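Local coordinates for protein glutaredoxin (Chlorella sorokiniana, PDB 4I2U) that probably acts as a glutathione-dependent thiol-disulfide oxidoreductase of the thioredoxin fold, helping to maintain cell redox balance, at residues I47-D50 with G51-D54; L96-M99 with L100-G104. All blocks are in the same frame, centred on the assembly; numbering follows the deposited sequence.

Both contacts are local, each made within one continuous run of chain, and they lie on opposite sides of the chain's centre. Contact 1 (47-54) comes first and leads from strand 45-48, at one margin of the mixed four-stranded sheet, towards helix 55-66. Contact 2 (96-104) forms most of the final helix, 95-102, and its end, its side chains resting on strands 73-76 and 79-82, the antiparallel pair across the sheet from strand 45-48. The centres of contacts 1 and 2 are 27 Å apart and their nearest atoms about 15 Å, so they do not touch. The side chain of Leu-49 is about 7 Å from the bound glutathione and that of Leu-96 about 13 Å, which puts contact 1 nearer the ligand.

Contact 1 (I47-D50 with G51-D54); sequences IELD and GRND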
loop_
_atom_site.group_PDB
_atom_site.type_symbol
_atom_site.label_atom_id
_atom_site.label_comp_id
_atom_site.label_asym_id
_atom_site.label_seq_id
_atom_site.Cartn_x
_atom_site.Cartn_y
_atom_site.Cartn_z
ATOM N N ILE A 47 -6.988 2.616 -0.206
ATOM C CA ILE A 47 -8.275 1.977 -0.459
ATOM C C ILE A 47 -8.789 1.484 0.898
ATOM O O ILE A 47 -8.195 0.571 1.480
ATOM C CB ILE A 47 -8.142 0.798 -1.454
ATOM C CG1 ILE A 47 -7.450 1.200 -2.772
ATOM C CG2 ILE A 47 -9.510 0.164 -1.688
ATOM C CD1 ILE A 47 -8.139 2.299 -3.553
ATOM N N GLU A 48 -9.843 2.118 1.411
ATOM C CA GLU A 48 -10.358 1.812 2.741
ATOM C C GLU A 48 -11.384 0.697 2.672
ATOM O O GLU A 48 -12.522 0.896 2.226
ATOM C CB GLU A 48 -10.958 3.042 3.408
ATOM C CG GLU A 48 -9.995 4.222 3.515
ATOM C CD GLU A 48 -8.743 3.976 4.351
ATOM O OE1 GLU A 48 -8.643 2.998 5.098
ATOM O OE2 GLU A 48 -7.832 4.833 4.268
ATOM N N LEU A 49 -11.011 -0.458 3.178
ATOM C CA LEU A 49 -11.807 -1.671 3.073
ATOM C C LEU A 49 -12.906 -1.753 4.124
ATOM O O LEU A 49 -13.761 -2.634 4.032
ATOM C CB LEU A 49 -10.894 -2.889 3.148
ATOM C CG LEU A 49 -9.808 -2.908 2.078
ATOM C CD1 LEU A 49 -8.999 -4.188 2.148
ATOM C CD2 LEU A 49 -10.381 -2.742 0.701
ATOM N N ASP A 50 -12.900 -0.867 5.119
ATOM C CA ASP A 50 -14.048 -0.705 5.992
ATOM C C ASP A 50 -15.105 0.234 5.380
ATOM O O ASP A 50 -16.254 0.240 5.820
ATOM C CB ASP A 50 -13.614 -0.241 7.386
ATOM C CG ASP A 50 -12.902 1.105 7.386
ATOM O OD1 ASP A 50 -12.018 1.331 6.543
ATOM O OD2 ASP A 50 -13.200 1.954 8.260
ATOM N N GLY A 51 -14.726 1.002 4.359
ATOM C CA GLY A 51 -15.665 1.847 3.630
ATOM C C GLY A 51 -16.294 1.110 2.457
ATOM O O GLY A 51 -17.508 1.177 2.255
ATOM N N ARG A 52 -15.475 0.421 1.675
ATOM C CA ARG A 52 -15.979 -0.399 0.576
ATOM C C ARG A 52 -16.883 -1.492 1.088
ATOM O O ARG A 52 -16.500 -2.249 1.995
ATOM C CB ARG A 52 -14.829 -1.030 -0.205
ATOM C CG ARG A 52 -14.066 -0.014 -1.020
ATOM C CD ARG A 52 -13.168 -0.649 -2.028
ATOM N NE ARG A 52 -13.900 -1.464 -2.999
ATOM C CZ ARG A 52 -13.926 -1.249 -4.313
ATOM N NH1 ARG A 52 -13.282 -0.227 -4.864
ATOM N NH2 ARG A 52 -14.608 -2.068 -5.091
ATOM N N ASN A 53 -18.054 -1.617 0.477
ATOM C CA ASN A 53 -18.962 -2.689 0.843
ATOM C C ASN A 53 -18.355 -4.079 0.602
ATOM O O ASN A 53 -18.670 -5.047 1.316
ATOM C CB ASN A 53 -20.271 -2.579 0.073
ATOM C CG ASN A 53 -21.256 -3.593 0.525
ATOM O OD1 ASN A 53 -21.529 -4.566 -0.171
ATOM N ND2 ASN A 53 -21.734 -3.430 1.746
ATOM N N ASP A 54 -17.509 -4.185 -0.415
ATOM C CA ASP A 54 -16.896 -5.452 -0.793
ATOM C C ASP A 54 -15.519 -5.601 -0.172
ATOM O O ASP A 54 -14.670 -6.343 -0.664
ATOM C CB ASP A 54 -16.812 -5.560 -2.316
ATOM C CG ASP A 54 -15.971 -4.469 -2.945
ATOM O OD1 ASP A 54 -15.623 -3.499 -2.258
ATOM O OD2 ASP A 54 -15.659 -4.576 -4.148
#
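Gly-51 and Arg-52 both donate their backbone N-H to Glu-48 O, closing a type I beta turn overlapped by a five-residue alpha-turn as the thioredoxin fold leaves strand 45-48 for helix 55-66. The bond from Arg-52 N is the straighter, at 3.0 Å and 170°, and lies in the carbonyl plane. Gly-51 N reaches the same oxygen at 3.1 Å from well above that plane, so one carbonyl serves two donors. Arg-52 then runs back beside the strand end, where its CD meets Ile-47 CG2 at 3.8 Å and Leu-49 CD2 at a looser 4.4 Å. Leu-49 itself is buried against Ile-58, Gln-59 and Leu-62 of helix 55-66; Asp-50 OD2 bonds to Thr-23 OG1. A bend at chi3 (61°) swings the guanidinium towards Asp-54, whose carboxylate lies in its plane. An alanine in place of Arg-52 would probably leave the Asp-54 carboxylate without its cationic partner and strip the aliphatic cover from Ile-47 CG2. The salt bridge is side-on, each carboxylate oxygen using its syn lone pair: Arg-52 NE to Asp-54 OD1 at 2.8 Å and Arg-52 NH2 to Asp-54 OD2 at 2.9 Å.

Contact 2 (L96-M99 with L100-G104); sequences LEVM and LRNAG
Leu-100 N donates to Leu-96 O at 2.8 Å, nearly along the C=O axis, and Arg-101 N to Glu-97 O and Asn-102 N to Val-98 O follow in the same i to i+4 pattern. The next bond, from Ala-103 N to Met-99 O, is more bent, with an N-H...O angle of 139°. Here the last helix of the glutaredoxin fold finishes in a Schellman motif: Gly-104 takes a positive phi of 83°, and its N bonds to Arg-101 O at 3.0 Å. Ala-103 O, in turn, accepts a bond from Lys-16 NZ.

Outside the backbone, Arg-101 curls back over the preceding turn. Its chi3 of -68° bends the chain and lays one guanidinium face above Glu-97 O, which sits over the centre of the group, with Val-98 N nearer the rim. Arg-101 NH1 lies 3.6 Å from Glu-97 CB, while Glu-97 OE2 stays 4.1 Å from Arg-101 NH1, a charge attraction short of a salt bridge, the two planes being steeply inclined. The other terminal nitrogen, Arg-101 NH2, touches Val-98 CG2 at 3.7 Å. Val-98 CG1 runs alongside the Asn-102 amide, which points the same way and meets it through ND2.

The inward side is apolar. Leu-96 CG and Leu-100 CD1 pack obliquely at 4.0 Å, and both leucines, with Met-99, press on Ile-76 of strand 73-76; Leu-96 and Met-99 also reach Ile-81 of strand 79-82.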
loop_
_atom_site.group_PDB
_atom_site.type_symbol
_atom_site.label_atom_id
_atom_site.label_comp_id
_atom_site.label_asym_id
_atom_site.label_seq_id
_atom_site.Cartn_x
_atom_site.Cartn_y
_atom_site.Cartn_z
ATOM N N LEU A 96 12.670 1.580 1.224
ATOM C CA LEU A 96 11.458 2.138 0.656
ATOM C C LEU A 96 11.802 3.256 -0.312
ATOM O O LEU A 96 11.259 3.335 -1.419
ATOM C CB LEU A 96 10.528 2.631 1.756
ATOM C CG LEU A 96 9.213 3.239 1.246
ATOM C CD1 LEU A 96 8.397 2.245 0.416
ATOM C CD2 LEU A 96 8.409 3.724 2.407
ATOM N N GLU A 97 12.716 4.122 0.078
ATOM C CA GLU A 97 13.137 5.203 -0.804
ATOM C C GLU A 97 13.714 4.662 -2.100
ATOM O O GLU A 97 13.448 5.197 -3.163
ATOM C CB GLU A 97 14.172 6.092 -0.116
ATOM C CG GLU A 97 13.585 7.021 0.909
ATOM C CD GLU A 97 14.643 7.574 1.822
ATOM O OE1 GLU A 97 14.983 6.917 2.821
ATOM O OE2 GLU A 97 15.161 8.672 1.530
ATOM N N VAL A 98 14.521 3.610 -2.031
ATOM C CA VAL A 98 15.052 3.014 -3.248
ATOM C C VAL A 98 13.905 2.559 -4.146
ATOM O O VAL A 98 13.905 2.822 -5.349
ATOM C CB VAL A 98 16.000 1.822 -2.941
ATOM C CG1 VAL A 98 16.372 1.061 -4.228
ATOM C CG2 VAL A 98 17.248 2.308 -2.218
ATOM N N MET A 99 12.924 1.873 -3.577
ATOM C CA MET A 99 11.786 1.425 -4.375
ATOM C C MET A 99 10.994 2.565 -4.975
ATOM O O MET A 99 10.556 2.495 -6.131
ATOM C CB MET A 99 10.862 0.547 -3.541
ATOM C CG MET A 99 11.495 -0.794 -3.222
ATOM S SD MET A 99 10.411 -1.986 -2.454
ATOM C CE MET A 99 10.269 -1.242 -0.898
ATOM N N LEU A 100 10.790 3.620 -4.202
ATOM C CA LEU A 100 10.039 4.773 -4.703
ATOM C C LEU A 100 10.796 5.496 -5.809
ATOM O O LEU A 100 10.191 5.917 -6.797
ATOM C CB LEU A 100 9.721 5.724 -3.558
ATOM C CG LEU A 100 8.768 5.220 -2.473
ATOM C CD1 LEU A 100 8.703 6.223 -1.359
ATOM C CD2 LEU A 100 7.368 4.971 -3.010
ATOM N N ARG A 101 12.104 5.629 -5.669
ATOM C CA ARG A 101 12.887 6.227 -6.740
ATOM C C ARG A 101 12.838 5.347 -7.991
ATOM O O ARG A 101 12.670 5.843 -9.108
ATOM C CB ARG A 101 14.331 6.459 -6.303
ATOM C CG ARG A 101 14.474 7.596 -5.310
ATOM C CD ARG A 101 15.918 8.067 -5.103
ATOM N NE ARG A 101 16.710 7.047 -4.430
ATOM C CZ ARG A 101 16.908 6.963 -3.110
ATOM N NH1 ARG A 101 16.422 7.859 -2.257
ATOM N NH2 ARG A 101 17.623 5.965 -2.652
ATOM N N ASN A 102 12.949 4.032 -7.822
ATOM C CA ASN A 102 12.901 3.145 -8.980
ATOM C C ASN A 102 11.545 3.220 -9.680
ATOM O O ASN A 102 11.455 3.054 -10.906
ATOM C CB ASN A 102 13.181 1.701 -8.572
ATOM C CG ASN A 102 14.626 1.465 -8.207
ATOM O OD1 ASN A 102 15.497 2.283 -8.505
ATOM N ND2 ASN A 102 14.888 0.345 -7.548
ATOM N N ALA A 103 10.494 3.472 -8.909
ATOM C CA ALA A 103 9.142 3.567 -9.440
ATOM C C ALA A 103 8.870 4.913 -10.095
ATOM O O ALA A 103 7.825 5.101 -10.714
ATOM C CB ALA A 103 8.129 3.304 -8.328
ATOM N N GLY A 104 9.803 5.851 -9.961
ATOM C CA GLY A 104 9.687 7.144 -10.603
ATOM C C GLY A 104 8.853 8.174 -9.862
ATOM O O GLY A 104 8.457 9.180 -10.443
#